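Side-chain contacts in alkylhalidase CmlS (Streptomyces venezuelae, PDB 3I3L), which acts as a flavin-dependent halogenase in chloramphenicol biosynthesis and binds FAD, to which it forms a covalent bond: residues 94-99 with 321-326; 103-108 with 375-380; 248-253 with 271-276. One frame throughout, in Å; residues are numbered along the deposited sequence.

Contact 1: 94-99 with 321-326. With FAD (flavin-adenine dinucleotide), chain B.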
loop_
_atom_site.group_PDB
_atom_site.type_symbol
_atom_site.label_atom_id
_atom_site.label_comp_id
_atom_site.label_asym_id
_atom_site.label_seq_id
_atom_site.Cartn_x
_atom_site.Cartn_y
_atom_site.Cartn_z
ATOM N N ALA A 94 12.852 -0.522 5.661
ATOM C CA ALA A 94 13.196 0.398 4.588
ATOM C C ALA A 94 13.992 1.544 5.217
ATOM O O ALA A 94 13.607 2.084 6.270
ATOM C CB ALA A 94 11.941 0.882 3.915
ATOM N N THR A 95 15.093 1.901 4.586
ATOM C CA THR A 95 15.895 3.022 5.062
ATOM C C THR A 95 15.857 4.223 4.100
ATOM O O THR A 95 15.924 4.066 2.877
ATOM C CB THR A 95 17.331 2.570 5.417
ATOM O OG1 THR A 95 17.259 1.613 6.506
ATOM C CG2 THR A 95 18.201 3.760 5.885
ATOM N N PHE A 96 15.756 5.413 4.671
ATOM C CA PHE A 96 15.565 6.646 3.917
ATOM C C PHE A 96 16.660 7.660 4.199
ATOM O O PHE A 96 16.945 7.965 5.374
ATOM C CB PHE A 96 14.202 7.240 4.262
ATOM C CG PHE A 96 13.073 6.419 3.777
ATOM C CD1 PHE A 96 12.497 6.660 2.546
ATOM C CD2 PHE A 96 12.622 5.361 4.515
ATOM C CE1 PHE A 96 11.480 5.876 2.065
ATOM C CE2 PHE A 96 11.580 4.549 4.034
ATOM C CZ PHE A 96 11.002 4.819 2.814
ATOM N N LEU A 97 17.293 8.166 3.134
ATOM C CA LEU A 97 18.227 9.302 3.287
ATOM C C LEU A 97 17.529 10.481 2.690
ATOM O O LEU A 97 17.553 10.646 1.479
ATOM C CB LEU A 97 19.587 9.050 2.619
ATOM C CG LEU A 97 20.198 7.678 2.957
ATOM C CD1 LEU A 97 21.631 7.579 2.442
ATOM C CD2 LEU A 97 20.156 7.387 4.438
ATOM N N TRP A 98 16.883 11.273 3.551
ATOM C CA TRP A 98 15.734 12.087 3.139
ATOM C C TRP A 98 15.932 13.569 3.377
ATOM O O TRP A 98 15.745 14.069 4.489
ATOM C CB TRP A 98 14.435 11.595 3.855
ATOM C CG TRP A 98 13.227 11.938 3.039
ATOM C CD1 TRP A 98 12.274 12.853 3.343
ATOM C CD2 TRP A 98 12.874 11.385 1.775
ATOM N NE1 TRP A 98 11.333 12.905 2.343
ATOM C CE2 TRP A 98 11.700 12.027 1.352
ATOM C CE3 TRP A 98 13.447 10.410 0.954
ATOM C CZ2 TRP A 98 11.075 11.734 0.136
ATOM C CZ3 TRP A 98 12.839 10.131 -0.272
ATOM C CH2 TRP A 98 11.649 10.783 -0.654
ATOM N N GLY A 99 16.313 14.272 2.317
ATOM C CA GLY A 99 16.753 15.644 2.451
ATOM C C GLY A 99 18.255 15.687 2.540
ATOM O O GLY A 99 18.909 14.613 2.560
ATOM N N ASP A 321 2.956 6.073 -6.268
ATOM C CA ASP A 321 4.396 6.380 -6.227
ATOM C C ASP A 321 5.093 5.358 -5.366
ATOM O O ASP A 321 4.741 5.179 -4.194
ATOM C CB ASP A 321 4.548 7.764 -5.562
ATOM C CG ASP A 321 5.993 8.233 -5.505
ATOM O OD1 ASP A 321 6.883 7.413 -5.157
ATOM O OD2 ASP A 321 6.239 9.437 -5.805
ATOM N N PRO A 322 6.054 4.641 -5.949
ATOM C CA PRO A 322 6.671 3.464 -5.343
ATOM C C PRO A 322 7.651 3.749 -4.177
ATOM O O PRO A 322 8.405 2.844 -3.768
ATOM C CB PRO A 322 7.445 2.841 -6.519
ATOM C CG PRO A 322 7.807 4.077 -7.399
ATOM C CD PRO A 322 6.495 4.854 -7.341
ATOM N N LEU A 323 7.670 4.970 -3.669
ATOM C CA LEU A 323 8.548 5.346 -2.563
ATOM C C LEU A 323 8.467 4.382 -1.380
ATOM O O LEU A 323 9.481 4.009 -0.825
ATOM C CB LEU A 323 8.183 6.737 -2.065
ATOM C CG LEU A 323 9.015 7.349 -0.958
ATOM C CD1 LEU A 323 10.541 7.377 -1.328
ATOM C CD2 LEU A 323 8.493 8.741 -0.617
ATOM N N PHE A 324 7.249 4.008 -1.007
ATOM C CA PHE A 324 7.023 3.033 0.072
ATOM C C PHE A 324 6.723 1.619 -0.409
ATOM O O PHE A 324 6.217 0.809 0.331
ATOM C CB PHE A 324 5.957 3.548 1.038
ATOM C CG PHE A 324 6.343 4.882 1.676
ATOM C CD1 PHE A 324 7.312 4.938 2.678
ATOM C CD2 PHE A 324 5.778 6.074 1.226
ATOM C CE1 PHE A 324 7.706 6.177 3.276
ATOM C CE2 PHE A 324 6.127 7.302 1.810
ATOM C CZ PHE A 324 7.116 7.359 2.815
ATOM N N SER A 325 7.057 1.306 -1.650
ATOM C CA SER A 325 6.956 -0.094 -2.121
ATOM C C SER A 325 5.592 -0.742 -1.843
ATOM O O SER A 325 5.530 -1.847 -1.350
ATOM C CB SER A 325 8.065 -0.932 -1.414
ATOM O OG SER A 325 9.364 -0.523 -1.831
ATOM N N GLN A 326 4.505 -0.027 -2.108
ATOM C CA GLN A 326 3.182 -0.466 -1.824
ATOM C C GLN A 326 2.527 -1.239 -2.995
ATOM O O GLN A 326 1.383 -1.735 -2.883
ATOM C CB GLN A 326 2.294 0.748 -1.517
ATOM C CG GLN A 326 2.746 1.570 -0.311
ATOM C CD GLN A 326 2.106 1.115 1.008
ATOM O OE1 GLN A 326 2.811 0.619 1.902
ATOM N NE2 GLN A 326 0.786 1.288 1.136
HETATM P PA FAD B . 1.611 -6.201 -13.398
HETATM O O1A FAD B . 1.933 -5.173 -14.459
HETATM O O2A FAD B . 2.735 -6.626 -12.520
HETATM O O5B FAD B . 0.979 -7.508 -14.145
HETATM C C5B FAD B . 0.005 -7.353 -15.158
HETATM C C4B FAD B . 0.101 -8.471 -16.221
HETATM O O4B FAD B . -0.993 -8.283 -17.148
HETATM C C3B FAD B . 1.373 -8.407 -17.033
HETATM O O3B FAD B . 2.085 -9.598 -16.887
HETATM C C2B FAD B . 0.905 -8.236 -18.487
HETATM O O2B FAD B . 1.612 -9.073 -19.347
HETATM C C1B FAD B . -0.563 -8.633 -18.442
HETATM N N9A FAD B . -1.466 -8.005 -19.389
HETATM C C8A FAD B . -1.551 -6.681 -19.703
HETATM N N7A FAD B . -2.547 -6.513 -20.600
HETATM C C5A FAD B . -3.049 -7.725 -20.933
HETATM C C6A FAD B . -4.052 -8.110 -21.804
HETATM N N6A FAD B . -4.725 -7.217 -22.506
HETATM N N1A FAD B . -4.364 -9.441 -21.874
HETATM C C2A FAD B . -3.687 -10.385 -21.142
HETATM N N3A FAD B . -2.712 -9.986 -20.281
HETATM C C4A FAD B . -2.394 -8.677 -20.171
HETATM N N1 FAD B . 5.954 -2.364 -6.272
HETATM C C2 FAD B . 6.405 -2.925 -5.089
HETATM O O2 FAD B . 5.611 -3.592 -4.439
HETATM N N3 FAD B . 7.686 -2.725 -4.647
HETATM C C4 FAD B . 8.563 -1.961 -5.369
HETATM O O4 FAD B . 9.754 -1.811 -4.945
HETATM C C4X FAD B . 8.111 -1.363 -6.547
HETATM N N5 FAD B . 8.966 -0.609 -7.302
HETATM C C5X FAD B . 8.541 -0.112 -8.513
HETATM C C6 FAD B . 9.406 0.673 -9.289
HETATM C C7 FAD B . 8.951 1.232 -10.459
HETATM C C7M FAD B . 9.862 2.065 -11.327
HETATM C C8 FAD B . 7.651 0.953 -10.868
HETATM C C8M FAD B . 7.151 1.447 -12.166
HETATM C C9 FAD B . 6.761 0.209 -10.086
HETATM C C9A FAD B . 7.246 -0.323 -8.901
HETATM N N10 FAD B . 6.387 -1.099 -8.178
HETATM C C10 FAD B . 6.787 -1.578 -6.988
HETATM C "C1'" FAD B . 4.974 -1.137 -8.652
HETATM C "C2'" FAD B . 4.547 -2.566 -8.893
HETATM O "O2'" FAD B . 5.492 -3.159 -9.690
HETATM C "C3'" FAD B . 3.166 -2.742 -9.465
HETATM O "O3'" FAD B . 2.221 -2.178 -8.583
HETATM C "C4'" FAD B . 2.821 -4.260 -9.623
HETATM O "O4'" FAD B . 3.596 -4.869 -10.619
HETATM C "C5'" FAD B . 1.366 -4.410 -10.048
HETATM O "O5'" FAD B . 1.016 -5.762 -10.123
HETATM P P FAD B . -0.154 -6.106 -11.126
HETATM O O1P FAD B . -1.291 -5.128 -10.927
HETATM O O2P FAD B . -0.456 -7.599 -11.061
HETATM O O3P FAD B . 0.376 -5.661 -12.589
#
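Leu323 is the bump of this contact, and the aromatic rings of Phe96 and Trp98 make the notch that takes it. With CG anti to the backbone N (chi1 -177°), its two methyls reach out as a fork that straddles the outer corner of the Trp98 indole: CD1 lies 3.6 Å from Trp98 CH2, and CD2 3.8 Å from that same Trp98 atom. CD1 also comes in at the edge of the neighbouring ring, in its plane, 3.8 Å from Phe96 CE1, and so is wedged between the two aromatics. Phe96 CZ meets Phe324 CE1 at 3.6 Å in an oblique pair, neither stacked nor edge-to-face. The planes of these two rings are turned 44° apart, with the centroids 5.4 Å from each other. Leu323 CG lies over one face of the Phe324 ring, offset toward its rim. The loop is shaped by an Asx turn, in which Asp321 OD1 accepts from Leu323 N at 3.0 Å through its anti lone pair. Two residues of the same loop line the FAD pocket: Pro322, within that turn, packs its CB 3.7 Å from flavin atom C5X, and Ser325 OG offers FAD O4 a weak hydrogen bond of 3.4 Å. The loop thus offers Leu323 and Phe324 to Phe96 and Trp98, and Pro322 and Ser325 to the flavin. Around the contact, Leu323 also touches Ser228 of strand 226-231, Trp235 of strand 234-240 and Leu374 of helix 352-382, and that helix takes the indole N-H of Trp98 on the carbonyl of Phe377.

Contact 2: 103-108 with 375-380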
loop_
_atom_site.group_PDB
_atom_site.type_symbol
_atom_site.label_atom_id
_atom_site.label_comp_id
_atom_site.label_asym_id
_atom_site.label_seq_id
_atom_site.Cartn_x
_atom_site.Cartn_y
_atom_site.Cartn_z
ATOM N N ALA A 103 20.107 13.263 9.405
ATOM C CA ALA A 103 20.358 11.920 9.923
ATOM C C ALA A 103 19.483 10.940 9.089
ATOM O O ALA A 103 18.353 11.280 8.726
ATOM C CB ALA A 103 19.919 11.900 11.394
ATOM N N PRO A 104 19.978 9.749 8.827
ATOM C CA PRO A 104 19.163 8.670 8.216
ATOM C C PRO A 104 17.964 8.281 9.069
ATOM O O PRO A 104 18.005 8.473 10.267
ATOM C CB PRO A 104 20.141 7.470 8.143
ATOM C CG PRO A 104 21.512 8.086 8.212
ATOM C CD PRO A 104 21.374 9.329 9.084
ATOM N N TRP A 105 16.895 7.782 8.457
ATOM C CA TRP A 105 15.870 7.091 9.240
ATOM C C TRP A 105 15.436 5.738 8.672
ATOM O O TRP A 105 15.530 5.510 7.458
ATOM C CB TRP A 105 14.666 7.999 9.559
ATOM C CG TRP A 105 13.760 8.243 8.407
ATOM C CD1 TRP A 105 13.837 9.260 7.457
ATOM C CD2 TRP A 105 12.593 7.477 8.101
ATOM N NE1 TRP A 105 12.762 9.145 6.580
ATOM C CE2 TRP A 105 11.993 8.062 6.953
ATOM C CE3 TRP A 105 11.983 6.336 8.700
ATOM C CZ2 TRP A 105 10.836 7.528 6.370
ATOM C CZ3 TRP A 105 10.775 5.843 8.149
ATOM C CH2 TRP A 105 10.231 6.432 6.986
ATOM N N THR A 106 15.014 4.816 9.546
ATOM C CA THR A 106 14.640 3.491 9.113
ATOM C C THR A 106 13.247 3.096 9.609
ATOM O O THR A 106 12.953 3.272 10.805
ATOM C CB THR A 106 15.676 2.467 9.623
ATOM O OG1 THR A 106 16.919 2.699 8.952
ATOM C CG2 THR A 106 15.210 0.987 9.396
ATOM N N PHE A 107 12.423 2.549 8.707
ATOM C CA PHE A 107 11.107 2.010 9.068
ATOM C C PHE A 107 11.140 0.502 9.277
ATOM O O PHE A 107 11.163 -0.255 8.310
ATOM C CB PHE A 107 10.046 2.371 8.011
ATOM C CG PHE A 107 8.634 1.911 8.371
ATOM C CD1 PHE A 107 8.021 2.308 9.577
ATOM C CD2 PHE A 107 7.920 1.059 7.531
ATOM C CE1 PHE A 107 6.724 1.871 9.918
ATOM C CE2 PHE A 107 6.583 0.635 7.869
ATOM C CZ PHE A 107 6.008 1.046 9.045
ATOM N N SER A 108 11.172 0.078 10.541
ATOM C CA SER A 108 11.339 -1.334 10.901
ATOM C C SER A 108 10.083 -2.100 10.623
ATOM O O SER A 108 8.984 -1.576 10.802
ATOM C CB SER A 108 11.650 -1.506 12.397
ATOM O OG SER A 108 11.741 -2.900 12.708
ATOM N N ALA A 375 2.530 13.283 0.325
ATOM C CA ALA A 375 2.665 14.708 0.182
ATOM C C ALA A 375 3.499 15.261 1.342
ATOM O O ALA A 375 4.339 16.140 1.145
ATOM C CB ALA A 375 1.237 15.375 0.156
ATOM N N SER A 376 3.239 14.769 2.551
ATOM C CA SER A 376 4.046 15.093 3.730
ATOM C C SER A 376 5.518 14.770 3.532
ATOM O O SER A 376 6.362 15.644 3.653
ATOM C CB SER A 376 3.515 14.333 4.941
ATOM O OG SER A 376 2.314 14.930 5.334
ATOM N N PHE A 377 5.834 13.526 3.199
ATOM C CA PHE A 377 7.227 13.164 2.957
ATOM C C PHE A 377 7.916 14.017 1.910
ATOM O O PHE A 377 9.021 14.498 2.161
ATOM C CB PHE A 377 7.444 11.681 2.672
ATOM C CG PHE A 377 7.419 10.857 3.885
ATOM C CD1 PHE A 377 6.209 10.402 4.417
ATOM C CD2 PHE A 377 8.602 10.538 4.528
ATOM C CE1 PHE A 377 6.188 9.629 5.588
ATOM C CE2 PHE A 377 8.586 9.772 5.679
ATOM C CZ PHE A 377 7.364 9.319 6.210
ATOM N N TYR A 378 7.281 14.222 0.750
ATOM C CA TYR A 378 7.920 15.068 -0.256
ATOM C C TYR A 378 8.162 16.509 0.307
ATOM O O TYR A 378 9.216 17.082 0.115
ATOM C CB TYR A 378 7.150 15.106 -1.567
ATOM C CG TYR A 378 7.382 13.907 -2.430
ATOM C CD1 TYR A 378 8.647 13.478 -2.715
ATOM C CD2 TYR A 378 6.333 13.181 -2.957
ATOM C CE1 TYR A 378 8.883 12.384 -3.525
ATOM C CE2 TYR A 378 6.573 12.047 -3.790
ATOM C CZ TYR A 378 7.846 11.668 -4.032
ATOM O OH TYR A 378 8.134 10.555 -4.837
ATOM N N THR A 379 7.158 17.081 0.986
ATOM C CA THR A 379 7.326 18.393 1.586
ATOM C C THR A 379 8.541 18.486 2.551
ATOM O O THR A 379 9.248 19.496 2.547
ATOM C CB THR A 379 6.032 18.859 2.265
ATOM O OG1 THR A 379 5.006 18.791 1.284
ATOM C CG2 THR A 379 6.149 20.324 2.753
ATOM N N PHE A 380 8.780 17.446 3.351
ATOM C CA PHE A 380 9.916 17.457 4.293
ATOM C C PHE A 380 11.223 17.490 3.576
ATOM O O PHE A 380 12.154 18.216 3.996
ATOM C CB PHE A 380 9.932 16.227 5.232
ATOM C CG PHE A 380 8.740 16.152 6.115
ATOM C CD1 PHE A 380 8.120 17.328 6.560
ATOM C CD2 PHE A 380 8.218 14.920 6.509
ATOM C CE1 PHE A 380 6.987 17.266 7.374
ATOM C CE2 PHE A 380 7.097 14.855 7.351
ATOM C CZ PHE A 380 6.483 16.023 7.775
#
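On the helix that carries Phe377 to its touch with Trp105, Ala375 O is gripped twice: Thr379 N donates to it at 3.0 Å and Thr379 OG1 at 2.7 Å, the two arriving from opposite faces of the carbonyl plane. The hydroxyl bond lies 31° out of that plane and fixes the threonine rotation on a helix turn; OG1 also meets the backbone N of Ile396. The fold element is a helix facing a sheet: helix 352-382 stands across a gap from strand 105-108, an antiparallel neighbour of strand 89-97. One aromatic from each side bridges the space between backbones whose nearest CA atoms, those of Trp105 and Phe377, are 12.3 Å apart. Trp105 holds CG between the backbone N and the carbonyl carbon (chi1 75°), a crowded position that swings its indole toward the helix. The benzo ring of Trp105 and the ring of Phe377 meet rim to rim, with no overlap of their faces, their planes 30° apart and centroids separated by 5.7 Å. Phe96 of the adjoining strand stacks on Trp105, while helix 430-439 lends Met435 to the indole and Ala432 and Ile436 to the phenylalanine. All of the touching surface is buried carbon, and the packing is tightest at one point, where Phe377 CE2 stands 3.3 Å from Trp105 CZ2.

Contact 3: 248-253 with 271-276; sequences VGLVVD and STLAKC
Helix 265-273 packs on a strand of the sheet to make this contact: strand 245-253 leads through a short helix into helix 265-273, which folds back onto the strand. Val248 and Leu250, two residues apart, both point toward the helix, and Leu250 enters between Thr272 and Leu273. Its CD1 branch rests on the threonine, with Leu250 CD1 3.7 Å from Thr272 CB, and its CD2 branch on the leucine, with Leu250 CD2 3.7 Å from Leu273 CD1. Leu273, CG anti to the backbone N (chi1 -174°), runs on along the strand, where its other methyl, CD2, lies 4.0 Å from Val248 CG1. Thr272 turns its methyl and CB to Leu250, while its hydroxyl bonds to the backbone carbonyl of Phe268 in its own helix. The chain then leaves by a type I turn, Leu273 to Cys276, closed by Cys276 N on Leu273 O at 3.2 Å, and Cys276 is the N-cap residue of helix 277-283. Phe212 of strand 203-213 and Met280 and Leu283 of that next helix also touch Leu273. Since only aliphatic carbons meet between the two segments, shape and burial hold them together; a directional bond lies just beside, between Val248 O and Tyr269 OH of the same helix.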
loop_
_atom_site.group_PDB
_atom_site.type_symbol
_atom_site.label_atom_id
_atom_site.label_comp_id
_atom_site.label_asym_id
_atom_site.label_seq_id
_atom_site.Cartn_x
_atom_site.Cartn_y
_atom_site.Cartn_z
ATOM N N VAL A 248 19.133 -0.556 -8.917
ATOM C CA VAL A 248 19.419 0.889 -8.631
ATOM C C VAL A 248 18.647 1.784 -9.599
ATOM O O VAL A 248 18.899 1.774 -10.802
ATOM C CB VAL A 248 20.924 1.179 -8.718
ATOM C CG1 VAL A 248 21.184 2.689 -8.371
ATOM C CG2 VAL A 248 21.701 0.299 -7.713
ATOM N N GLY A 249 17.681 2.543 -9.082
ATOM C CA GLY A 249 16.749 3.282 -9.956
ATOM C C GLY A 249 16.696 4.764 -9.629
ATOM O O GLY A 249 16.875 5.164 -8.459
ATOM N N LEU A 250 16.467 5.585 -10.655
ATOM C CA LEU A 250 16.215 7.007 -10.459
ATOM C C LEU A 250 14.725 7.259 -10.637
ATOM O O LEU A 250 14.121 6.820 -11.609
ATOM C CB LEU A 250 16.979 7.877 -11.515
ATOM C CG LEU A 250 18.450 7.460 -11.719
ATOM C CD1 LEU A 250 19.062 8.193 -12.920
ATOM C CD2 LEU A 250 19.313 7.731 -10.477
ATOM N N VAL A 251 14.150 8.016 -9.730
ATOM C CA VAL A 251 12.787 8.515 -9.942
ATOM C C VAL A 251 12.868 10.042 -10.093
ATOM O O VAL A 251 13.271 10.754 -9.169
ATOM C CB VAL A 251 11.831 8.088 -8.786
ATOM C CG1 VAL A 251 10.399 8.601 -9.013
ATOM C CG2 VAL A 251 11.814 6.530 -8.688
ATOM N N VAL A 252 12.488 10.523 -11.280
ATOM C CA VAL A 252 12.648 11.924 -11.654
ATOM C C VAL A 252 11.316 12.394 -12.221
ATOM O O VAL A 252 10.338 11.615 -12.263
ATOM C CB VAL A 252 13.769 12.111 -12.685
ATOM C CG1 VAL A 252 15.116 11.687 -12.099
ATOM C CG2 VAL A 252 13.511 11.285 -13.994
ATOM N N ASP A 253 11.235 13.667 -12.608
ATOM C CA ASP A 253 9.949 14.233 -13.047
ATOM C C ASP A 253 9.776 13.919 -14.522
ATOM O O ASP A 253 10.757 13.690 -15.216
ATOM C CB ASP A 253 9.900 15.728 -12.788
ATOM C CG ASP A 253 8.551 16.338 -13.131
ATOM O OD1 ASP A 253 7.573 16.096 -12.398
ATOM O OD2 ASP A 253 8.469 17.031 -14.179
ATOM N N SER A 271 24.999 10.151 -15.698
ATOM C CA SER A 271 25.251 11.549 -15.249
ATOM C C SER A 271 24.268 11.981 -14.150
ATOM O O SER A 271 24.605 12.741 -13.248
ATOM C CB SER A 271 25.224 12.564 -16.407
ATOM O OG SER A 271 24.018 12.517 -17.141
ATOM N N THR A 272 23.058 11.463 -14.200
ATOM C CA THR A 272 22.124 11.742 -13.136
ATOM C C THR A 272 22.532 11.016 -11.853
ATOM O O THR A 272 22.591 11.635 -10.780
ATOM C CB THR A 272 20.683 11.421 -13.545
ATOM O OG1 THR A 272 20.388 12.088 -14.776
ATOM C CG2 THR A 272 19.693 11.945 -12.504
ATOM N N LEU A 273 22.835 9.723 -11.960
ATOM C CA LEU A 273 23.129 8.955 -10.751
ATOM C C LEU A 273 24.357 9.541 -10.032
ATOM O O LEU A 273 24.473 9.456 -8.821
ATOM C CB LEU A 273 23.367 7.486 -11.079
ATOM C CG LEU A 273 23.552 6.482 -9.948
ATOM C CD1 LEU A 273 22.430 6.577 -8.919
ATOM C CD2 LEU A 273 23.618 5.061 -10.564
ATOM N N ALA A 274 25.264 10.139 -10.800
ATOM C CA ALA A 274 26.497 10.722 -10.267
ATOM C C ALA A 274 26.181 11.982 -9.439
ATOM O O ALA A 274 26.985 12.433 -8.646
ATOM C CB ALA A 274 27.426 11.036 -11.423
ATOM N N LYS A 275 24.996 12.545 -9.610
ATOM C CA LYS A 275 24.612 13.715 -8.812
ATOM C C LYS A 275 24.219 13.374 -7.386
ATOM O O LYS A 275 24.028 14.283 -6.586
ATOM C CB LYS A 275 23.460 14.446 -9.470
ATOM C CG LYS A 275 23.811 15.129 -10.792
ATOM C CD LYS A 275 22.589 15.887 -11.378
ATOM C CE LYS A 275 22.377 17.374 -10.774
ATOM N NZ LYS A 275 22.361 17.559 -9.207
ATOM N N CYS A 276 24.047 12.070 -7.078
ATOM C CA CYS A 276 23.537 11.625 -5.763
ATOM C C CYS A 276 24.701 11.056 -4.970
ATOM O O CYS A 276 25.021 9.857 -5.062
ATOM C CB CYS A 276 22.424 10.573 -5.910
ATOM S SG CYS A 276 21.784 9.996 -4.301
#

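In the fold
All three contacts reach the same mixed sheet. Contacts 1 and 2 are immediate neighbours, centres about 7 Å apart, and they touch: Thr95 OG1 and Thr106 OG1 lie 2.7 Å apart, a probable hydrogen bond between paired strands, and Phe324 CZ packs 3.6 Å from Phe377 CD1. Contact 1 adjoins the flavin directly, through Pro322 and Ser325, and the side chain of Leu323 is about 11 Å from that of Asp297, the covalent FAD site. Contact 2 is farther from the cofactor site: the side chain of Trp105 is about 11 Å from that of Ser325. Contact 3, centred about 14 Å from contact 1 and 18 Å from contact 2, has the Leu250 side chain about 9 Å from FAD.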